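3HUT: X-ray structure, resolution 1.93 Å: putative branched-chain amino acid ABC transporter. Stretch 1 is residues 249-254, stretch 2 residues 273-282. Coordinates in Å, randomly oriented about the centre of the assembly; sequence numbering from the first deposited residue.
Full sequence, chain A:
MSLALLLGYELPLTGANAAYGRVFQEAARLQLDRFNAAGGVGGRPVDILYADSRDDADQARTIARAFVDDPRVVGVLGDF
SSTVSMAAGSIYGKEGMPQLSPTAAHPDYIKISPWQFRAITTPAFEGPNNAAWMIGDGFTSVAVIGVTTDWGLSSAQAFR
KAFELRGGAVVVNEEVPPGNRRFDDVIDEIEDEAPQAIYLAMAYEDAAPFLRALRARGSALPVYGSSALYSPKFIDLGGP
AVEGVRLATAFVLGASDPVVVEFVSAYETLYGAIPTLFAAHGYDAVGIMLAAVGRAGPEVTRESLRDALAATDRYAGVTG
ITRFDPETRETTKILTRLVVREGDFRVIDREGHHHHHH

Stretch 1 249-254: TAFVLG
Stretch 2, residues 273-282: AIPTLFAAHG

An aromatic ring can seat the first turn of a helix without a single hydrogen bond between the segments, as the putative branched-chain amino acid ABC transporter illustrates. At the apolar centre, Phe-251 (chi1 177°, t; chi2 56°) lays one ring face beneath Ala-280: CB of Ala-280 stands 3.6 Å from the centroid of the Phe-251 ring, 14° off its normal, a CH-pi contact. Ala-280 CB points toward stretch 1, and its closest contact is to Phe-251 CG at 3.5 Å. Near the ring plane, Phe-251 CE2 meets Pro-275 O at 3.7 Å, while Phe-251 CZ lies 3.9 Å from Pro-275 CG.

The chains run in opposed order, Phe-251 CA lying 6.2 Å from Leu-277 CA and Leu-253 CA 7.8 Å from Pro-275 CA. Stretch 1 is largely irregular, with phi/psi -91/125 at Phe-251, -116/112 at Val-252 and -61/-50 at Leu-253. Leu-253 (t, p) extends the apolar patch, its CD1 3.8 Å from Pro-275 CG and its CD2 4.3 Å from Ile-274 CB. At the other end, Ala-250 CB reaches His-281 CE1 at 4.3 Å.

No hydrogen bond crosses between the stretches; those at the polar edge lie within stretch 2. Extended Pro-275 (-70/144) and Thr-276 (-94/176) precede the helix beginning at Leu-277. Thr-276 (p) caps it, OG1 accepting from Ala-279 N at 3.2 Å; Ala-280 N donates to Thr-276 O at 3.0 Å, an i to i+4 bond in the turn that carries the Ala-280 methyl.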

# COMPACT_ATOMS: atom_id res chain seq x y z
N THR A 249 7.13 -0.64 6.34
CA THR A 249 5.96 -1.08 5.60
C THR A 249 4.70 -0.58 6.28
O THR A 249 4.72 -0.23 7.46
CB THR A 249 5.91 -2.62 5.49
OG1 THR A 249 4.89 -3.00 4.56
CG2 THR A 249 5.61 -3.25 6.85
N ALA A 250 3.60 -0.53 5.53
CA ALA A 250 2.33 -0.06 6.06
C ALA A 250 1.69 -1.11 6.96
O ALA A 250 1.49 -0.87 8.15
CB ALA A 250 1.39 0.29 4.90
N PHE A 251 1.37 -2.26 6.40
CA PHE A 251 0.76 -3.36 7.15
C PHE A 251 1.82 -4.30 7.73
O PHE A 251 2.66 -4.82 7.01
CB PHE A 251 -0.18 -4.15 6.23
CG PHE A 251 -0.81 -5.35 6.88
CD1 PHE A 251 -1.55 -5.22 8.05
CD2 PHE A 251 -0.68 -6.62 6.31
CE1 PHE A 251 -2.15 -6.32 8.64
CE2 PHE A 251 -1.28 -7.73 6.90
CZ PHE A 251 -2.02 -7.58 8.07
N VAL A 252 1.77 -4.51 9.04
CA VAL A 252 2.72 -5.40 9.70
C VAL A 252 1.95 -6.58 10.28
O VAL A 252 1.17 -6.44 11.22
CB VAL A 252 3.46 -4.69 10.84
CG1 VAL A 252 4.51 -5.62 11.44
CG2 VAL A 252 4.12 -3.42 10.31
N LEU A 253 2.17 -7.76 9.71
CA LEU A 253 1.47 -8.96 10.16
C LEU A 253 1.78 -9.29 11.61
O LEU A 253 0.86 -9.53 12.41
CB LEU A 253 1.84 -10.14 9.27
CG LEU A 253 0.90 -11.34 9.34
CD1 LEU A 253 -0.46 -10.95 8.75
CD2 LEU A 253 1.49 -12.51 8.57
N GLY A 254 3.06 -9.32 11.96
CA GLY A 254 3.46 -9.65 13.32
C GLY A 254 3.54 -8.42 14.21
O GLY A 254 4.45 -8.30 15.03
N ALA A 273 -6.91 -18.11 7.29
CA ALA A 273 -5.71 -17.80 6.52
C ALA A 273 -5.14 -16.46 6.96
O ALA A 273 -5.87 -15.62 7.49
CB ALA A 273 -6.03 -17.78 5.03
N ILE A 274 -3.84 -16.26 6.75
CA ILE A 274 -3.20 -15.01 7.13
C ILE A 274 -3.62 -13.92 6.15
O ILE A 274 -3.61 -14.13 4.94
CB ILE A 274 -1.65 -15.14 7.12
CG1 ILE A 274 -1.15 -15.66 5.76
CG2 ILE A 274 -1.20 -16.08 8.22
CD1 ILE A 274 -0.93 -14.58 4.70
N PRO A 275 -4.01 -12.74 6.67
CA PRO A 275 -4.42 -11.68 5.75
C PRO A 275 -3.21 -11.15 5.00
O PRO A 275 -2.12 -11.07 5.57
CB PRO A 275 -5.02 -10.62 6.68
CG PRO A 275 -4.20 -10.79 7.93
CD PRO A 275 -4.11 -12.30 8.07
N THR A 276 -3.40 -10.79 3.74
CA THR A 276 -2.33 -10.25 2.93
C THR A 276 -2.39 -8.73 3.00
O THR A 276 -3.31 -8.17 3.60
CB THR A 276 -2.48 -10.66 1.45
OG1 THR A 276 -3.70 -10.11 0.95
CG2 THR A 276 -2.52 -12.18 1.31
N LEU A 277 -1.42 -8.07 2.38
CA LEU A 277 -1.40 -6.61 2.38
C LEU A 277 -2.61 -6.08 1.61
O LEU A 277 -3.15 -5.02 1.94
CB LEU A 277 -0.09 -6.10 1.76
CG LEU A 277 0.12 -6.12 0.25
CD1 LEU A 277 -0.47 -4.86 -0.38
CD2 LEU A 277 1.62 -6.17 -0.04
N PHE A 278 -3.05 -6.82 0.60
CA PHE A 278 -4.21 -6.41 -0.18
C PHE A 278 -5.47 -6.51 0.68
O PHE A 278 -6.33 -5.63 0.65
CB PHE A 278 -4.32 -7.28 -1.43
CG PHE A 278 -3.13 -7.14 -2.34
CD1 PHE A 278 -3.01 -6.04 -3.18
CD2 PHE A 278 -2.11 -8.08 -2.31
CE1 PHE A 278 -1.87 -5.86 -3.97
CE2 PHE A 278 -0.96 -7.91 -3.10
CZ PHE A 278 -0.85 -6.80 -3.93
N ALA A 279 -5.56 -7.57 1.47
CA ALA A 279 -6.70 -7.75 2.35
C ALA A 279 -6.72 -6.61 3.38
O ALA A 279 -7.78 -6.07 3.71
CB ALA A 279 -6.60 -9.09 3.07
N ALA A 280 -5.54 -6.24 3.87
CA ALA A 280 -5.42 -5.18 4.85
C ALA A 280 -5.84 -3.82 4.28
O ALA A 280 -6.54 -3.05 4.94
CB ALA A 280 -3.99 -5.11 5.36
N HIS A 281 -5.41 -3.52 3.07
CA HIS A 281 -5.78 -2.25 2.45
C HIS A 281 -7.27 -2.26 2.11
O HIS A 281 -7.93 -1.22 2.14
CB HIS A 281 -4.94 -2.02 1.19
CG HIS A 281 -3.52 -1.64 1.49
ND1 HIS A 281 -3.16 -0.35 1.83
CD2 HIS A 281 -2.39 -2.38 1.57
CE1 HIS A 281 -1.86 -0.32 2.10
NE2 HIS A 281 -1.38 -1.54 1.95
N GLY A 282 -7.81 -3.44 1.81
CA GLY A 282 -9.22 -3.54 1.51
C GLY A 282 -10.00 -3.30 2.80
O GLY A 282 -11.07 -2.70 2.79